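Local structure of CaaX farnesyltransferase alpha subunit Ram2 (Aspergillus fumigatus, 4MBG) at the interface of chains A and B. The protein forms, with the beta subunit Ram1, the heterodimeric protein farnesyltransferase that transfers a farnesyl group from farnesyl diphosphate to the cysteine of CaaX proteins. Numbering follows the deposited sequence. Chains: chain A, CaaX farnesyltransferase alpha subunit Ram2; chain B, CaaX farnesyltransferase beta subunit Ram1.

Contact 1: the interface of chains A and B. Residues chain A 46-48; chain B 139-142.
The phenol ring of B:Tyr140 receives the carbonyl oxygen of A:Thr46 at its edge and in its plane, B:Tyr140 CD1 lying 3.5 Å from A:Thr46 O. The other flat group, the carboxylate of B:Asp139, is gripped at both oxygens by hydroxyls of chain A. A:Thr46 OG1 donates to B:Asp139 OD1 at 2.6 Å, and OD1 accepts with its anti lone pair, the one pointing away from the other oxygen, while A:Ser48 OG donates to B:Asp139 OD2, also at 2.6 Å, on the syn side. The carboxylate is thus fixed in its rotation by two hydroxyls two residues apart. CG of B:Asp139 stands anti to its own backbone nitrogen (chi1 -173°), which carries the carboxylate towards the chain A segment 46-48, where its side chain and that of A:Thr46 cross at about a right angle.

Alongside this side-chain bridge the two loops pair as a short parallel beta bridge centred on A:Ile47 and B:Tyr140, a compact example of how main-chain pairing can join two largely helical subunits. B:Tyr140 N donates to A:Thr46 O at 2.8 Å, and A:Ser48 N donates to B:Tyr140 O in a nearly straight bond, 175° at the hydrogen. A:Ile47 adds a light touch, its CG2 branch facing B:Pro141 O. Water 1 supplements the grip, joining A:Ser48 OG to B:Asp139 OD1, from which it lies 2.8 Å away.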
# COMPACT_ATOMS: atom_id res chain seq x y z
N THR A 46 21.87 -12.90 -5.51
CA THR A 46 23.09 -12.14 -5.25
C THR A 46 23.28 -11.07 -6.32
O THR A 46 22.70 -11.14 -7.41
CB THR A 46 24.32 -13.08 -5.19
OG1 THR A 46 24.40 -13.86 -6.39
CG2 THR A 46 24.20 -14.02 -4.00
N ILE A 47 24.08 -10.06 -6.01
CA ILE A 47 24.42 -9.01 -6.96
C ILE A 47 25.93 -8.95 -7.06
O ILE A 47 26.63 -8.89 -6.05
CB ILE A 47 23.86 -7.64 -6.51
CG1 ILE A 47 22.33 -7.69 -6.38
CG2 ILE A 47 24.27 -6.53 -7.48
CD1 ILE A 47 21.73 -6.54 -5.56
N SER A 48 26.45 -8.99 -8.28
CA SER A 48 27.88 -8.88 -8.50
C SER A 48 28.30 -7.41 -8.46
O SER A 48 28.51 -6.79 -9.51
CB SER A 48 28.27 -9.52 -9.84
OG SER A 48 28.15 -10.93 -9.77
N ASP B 139 22.17 -14.87 -9.87
CA ASP B 139 23.00 -13.67 -9.69
C ASP B 139 22.63 -12.53 -10.65
O ASP B 139 22.30 -12.79 -11.81
CB ASP B 139 24.48 -14.04 -9.83
CG ASP B 139 25.42 -12.90 -9.48
OD1 ASP B 139 25.49 -12.50 -8.30
OD2 ASP B 139 26.15 -12.44 -10.39
N TYR B 140 22.71 -11.28 -10.18
CA TYR B 140 22.46 -10.08 -10.98
C TYR B 140 23.76 -9.32 -11.22
O TYR B 140 24.63 -9.32 -10.36
CB TYR B 140 21.48 -9.14 -10.28
CG TYR B 140 20.08 -9.68 -10.16
CD1 TYR B 140 19.78 -10.69 -9.25
CD2 TYR B 140 19.06 -9.17 -10.96
CE1 TYR B 140 18.52 -11.20 -9.16
CE2 TYR B 140 17.77 -9.67 -10.86
CZ TYR B 140 17.50 -10.68 -9.95
OH TYR B 140 16.21 -11.18 -9.84
N PRO B 141 23.89 -8.66 -12.38
CA PRO B 141 25.12 -7.90 -12.63
C PRO B 141 25.19 -6.58 -11.84
O PRO B 141 24.21 -6.21 -11.19
CB PRO B 141 25.09 -7.65 -14.14
CG PRO B 141 23.65 -7.72 -14.52
CD PRO B 141 22.98 -8.68 -13.54
N ALA B 142 26.34 -5.92 -11.89
CA ALA B 142 26.65 -4.72 -11.11
C ALA B 142 25.61 -3.61 -11.23
O ALA B 142 25.34 -2.90 -10.26
CB ALA B 142 28.02 -4.17 -11.51
O HOH W 1 27.82 -12.11 -6.78

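Contact 2: the interface of chains A and B. Residues chain A 216-219, 223, 230; chain B 293-294.
This part of the heterodimer interface of a protein prenyltransferase is a contact between chain A loop residues and the C-terminal end of helix 288-293 in the beta subunit's alpha-alpha toroid, with the loop residue B:Arg294 that follows it, and it helps hold the two chains together. B:Arg294 lies along the chain A backbone, its aliphatic carbons against A:Ala218 CB, with B:Arg294 CB 3.7 Å from that methyl. The chain bends at chi3 (-54°), and the guanidinium comes up against A:Phe216, whose CB lies over one of its faces, toward the rim, 3.6 Å from B:Arg294 CZ. The phenyl and guanidinium planes are 30° apart, and the face contact is made by the CB methylene. NE makes a weak hydrogen bond to A:Asp217 O, and water 2, in plane at the guanidinium edge, meets both NE and NH2 and also reaches that carbonyl. A firmer main-chain bond runs from A:Gly219 N to B:Arg294 O at 2.9 Å. Near the base of the side chain A:Thr223 crosses at about a right angle, A:Thr223 OG1 being 3.6 Å from B:Arg294 CG. The terminal nitrogen of A:Lys230 then serves the helix end: NZ donates to B:Ser293 OG at 2.9 Å and to B:Ser293 O at 3.0 Å. Water 3 links B:Ser293 OG to A:Thr223 O.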
# COMPACT_ATOMS: atom_id res chain seq x y z
N PHE A 216 -2.45 13.58 18.74
CA PHE A 216 -1.72 12.87 17.68
C PHE A 216 -2.31 13.28 16.33
O PHE A 216 -3.50 13.58 16.26
CB PHE A 216 -1.88 11.37 17.86
CG PHE A 216 -1.25 10.83 19.11
CD1 PHE A 216 0.07 11.11 19.39
CD2 PHE A 216 -1.98 10.04 20.00
CE1 PHE A 216 0.67 10.59 20.54
CE2 PHE A 216 -1.39 9.54 21.14
CZ PHE A 216 -0.07 9.82 21.41
N ASP A 217 -1.49 13.30 15.27
CA ASP A 217 -1.96 13.69 13.92
C ASP A 217 -3.04 12.72 13.45
O ASP A 217 -3.02 11.55 13.79
CB ASP A 217 -0.80 13.73 12.91
CG ASP A 217 -1.13 14.54 11.61
OD1 ASP A 217 -2.23 15.15 11.49
OD2 ASP A 217 -0.26 14.55 10.69
N ALA A 218 -3.98 13.21 12.65
CA ALA A 218 -5.02 12.35 12.11
C ALA A 218 -5.46 12.94 10.78
O ALA A 218 -5.36 14.16 10.57
CB ALA A 218 -6.24 12.28 13.10
N GLY A 219 -5.91 12.08 9.87
CA GLY A 219 -6.43 12.56 8.60
C GLY A 219 -7.80 13.20 8.79
O GLY A 219 -8.21 14.06 8.00
N THR A 223 -11.75 11.02 15.60
CA THR A 223 -11.42 9.60 15.58
C THR A 223 -11.65 8.91 16.94
O THR A 223 -11.56 7.69 17.04
CB THR A 223 -9.97 9.35 15.07
OG1 THR A 223 -9.06 10.13 15.83
CG2 THR A 223 -9.87 9.73 13.60
N LYS A 230 -16.73 9.71 11.95
CA LYS A 230 -15.35 10.14 11.72
C LYS A 230 -15.32 11.30 10.72
O LYS A 230 -16.00 11.25 9.68
CB LYS A 230 -14.49 8.96 11.25
CG LYS A 230 -12.98 9.23 11.36
CD LYS A 230 -12.15 8.09 10.73
CE LYS A 230 -12.18 6.80 11.57
NZ LYS A 230 -11.21 5.78 11.04
N SER B 293 -6.85 3.97 12.70
CA SER B 293 -8.05 4.79 12.49
C SER B 293 -7.69 6.22 12.03
O SER B 293 -8.38 6.80 11.19
CB SER B 293 -8.91 4.87 13.78
OG SER B 293 -9.97 5.81 13.63
N ARG B 294 -6.62 6.77 12.61
CA ARG B 294 -6.18 8.12 12.24
C ARG B 294 -5.53 8.19 10.87
O ARG B 294 -5.19 9.28 10.41
CB ARG B 294 -5.23 8.68 13.30
CG ARG B 294 -5.91 8.86 14.66
CD ARG B 294 -5.06 9.72 15.61
NE ARG B 294 -3.72 9.20 15.75
CZ ARG B 294 -3.32 8.33 16.68
NH1 ARG B 294 -4.16 7.84 17.59
NH2 ARG B 294 -2.05 7.94 16.69
O HOH W 2 -0.75 9.61 14.77
O HOH W 3 -11.76 5.44 15.72

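Contact 3: the interface of chains A and B. Residues chain A 197, 200-201, 204; chain B 297-298, 307-309.
Helix 197-208 of chain A presents A:Asn197, A:Asn201 and A:Tyr204, about one turn apart, to two stretches of one beta-subunit loop, between helices 288-293 and 312-323, in which B:Gly307 takes a positive phi of 90°. B:Tyr298 is the principal intruder; its side chain and that of A:Tyr204 run past each other in opposite directions. B:Tyr298 CB lies over the face of the A:Tyr204 ring, 3.8 Å from the centroid, a CH-pi contact, and B:Tyr298 CD1 comes to 3.5 Å from A:Tyr204 CG. The other end of the phenol lies by A:Asn201, whose amide plane is 20° from the ring plane. CG of A:Asn201 points away from its main-chain nitrogen and carries the amide out to the loop, where ND2 donates to B:Gly307 O at 3.1 Å. Its OD1 is met by waters 4 and 6, which lead to B:Thr297 OG1 and B:Ser308 O. A turn earlier, A:Asn197 ND2 donates to B:Glu309 OE2 at 2.9 Å; OE2 lies almost in the amide plane, whereas ND2 meets OE2 on its anti side, 25° out of the carboxylate plane. Water 5 joins A:Asn197 OD1 to the B:Tyr298 hydroxyl. The site thus sits where a helix of the alpha subunit's helical-repeat solenoid faces a loop of the beta subunit's alpha-alpha toroid.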
# COMPACT_ATOMS: atom_id res chain seq x y z
N ASN A 197 -5.69 14.22 -7.75
CA ASN A 197 -6.26 13.88 -6.45
C ASN A 197 -5.34 14.20 -5.29
O ASN A 197 -5.81 14.45 -4.17
CB ASN A 197 -6.64 12.38 -6.39
CG ASN A 197 -7.56 12.08 -5.24
OD1 ASN A 197 -8.71 12.51 -5.24
ND2 ASN A 197 -7.06 11.36 -4.23
N TRP A 200 -6.11 17.67 -4.24
CA TRP A 200 -7.37 17.70 -3.51
C TRP A 200 -7.20 17.21 -2.08
O TRP A 200 -7.79 17.76 -1.15
CB TRP A 200 -8.43 16.84 -4.22
CG TRP A 200 -9.02 17.52 -5.43
CD1 TRP A 200 -8.70 17.29 -6.74
CD2 TRP A 200 -10.00 18.56 -5.43
NE1 TRP A 200 -9.45 18.12 -7.56
CE2 TRP A 200 -10.26 18.90 -6.78
CE3 TRP A 200 -10.71 19.23 -4.42
CZ2 TRP A 200 -11.17 19.89 -7.15
CZ3 TRP A 200 -11.65 20.20 -4.80
CH2 TRP A 200 -11.87 20.52 -6.15
N ASN A 201 -6.41 16.15 -1.91
CA ASN A 201 -6.21 15.59 -0.59
C ASN A 201 -5.48 16.59 0.31
O ASN A 201 -5.79 16.72 1.50
CB ASN A 201 -5.44 14.27 -0.69
CG ASN A 201 -5.17 13.67 0.69
OD1 ASN A 201 -6.06 13.09 1.29
ND2 ASN A 201 -3.94 13.86 1.21
N TYR A 204 -7.88 19.25 1.48
CA TYR A 204 -8.70 18.84 2.63
C TYR A 204 -7.90 19.05 3.95
O TYR A 204 -8.43 19.55 4.96
CB TYR A 204 -9.17 17.37 2.51
CG TYR A 204 -10.06 16.99 3.67
CD1 TYR A 204 -9.52 16.57 4.89
CD2 TYR A 204 -11.44 17.10 3.57
CE1 TYR A 204 -10.36 16.25 5.98
CE2 TYR A 204 -12.28 16.77 4.63
CZ TYR A 204 -11.73 16.36 5.83
OH TYR A 204 -12.56 16.07 6.88
N THR B 297 -8.86 8.35 5.46
CA THR B 297 -9.03 9.70 4.92
C THR B 297 -10.49 10.02 4.60
O THR B 297 -11.35 9.13 4.64
CB THR B 297 -8.20 9.96 3.62
OG1 THR B 297 -8.94 9.48 2.49
CG2 THR B 297 -6.79 9.31 3.70
N TYR B 298 -10.74 11.28 4.26
CA TYR B 298 -12.09 11.71 3.86
C TYR B 298 -12.61 10.93 2.64
O TYR B 298 -13.82 10.90 2.39
CB TYR B 298 -12.12 13.23 3.57
CG TYR B 298 -11.38 13.56 2.28
CD1 TYR B 298 -10.00 13.75 2.28
CD2 TYR B 298 -12.07 13.65 1.06
CE1 TYR B 298 -9.31 14.00 1.10
CE2 TYR B 298 -11.38 13.90 -0.13
CZ TYR B 298 -10.00 14.08 -0.09
OH TYR B 298 -9.30 14.33 -1.24
N GLY B 307 -3.17 11.96 7.28
CA GLY B 307 -3.34 13.13 6.43
C GLY B 307 -2.82 12.92 5.02
O GLY B 307 -3.05 13.75 4.14
N SER B 308 -2.08 11.84 4.80
CA SER B 308 -1.61 11.56 3.44
C SER B 308 -2.77 11.01 2.59
O SER B 308 -3.89 10.85 3.08
CB SER B 308 -0.40 10.62 3.45
OG SER B 308 0.79 11.37 3.78
N GLU B 309 -2.49 10.71 1.33
CA GLU B 309 -3.56 10.37 0.39
C GLU B 309 -3.95 8.89 0.51
O GLU B 309 -3.08 8.03 0.62
CB GLU B 309 -3.05 10.66 -1.03
CG GLU B 309 -4.07 10.36 -2.13
CD GLU B 309 -3.50 10.70 -3.53
OE1 GLU B 309 -2.27 10.95 -3.63
OE2 GLU B 309 -4.26 10.67 -4.51
O HOH W 4 -7.32 10.65 0.43
O HOH W 5 -10.64 13.72 -3.55
O HOH W 6 -5.99 12.54 4.10

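Contact 2 and contact 3 are neighbours, their C-alpha centres about 12 Å apart, whereas contact 1 lies about 44 Å from contact 2 and 40 Å from contact 3. The neighbouring pair draws on one continuous stretch of each chain: helix 197-208 and what follows, to just past 3-10 helix 227-229, in the alpha subunit, and in the beta subunit the end of helix 288-293 and the loop running on to helix 312-323, which supplies 293-294 to contact 2 and 297-298 and 307-309 to contact 3. Contact 1 joins the loop ahead of helix 51-65 to the loop leading into B:Ala142. Such separated points should help fix the subunits' relative orientation.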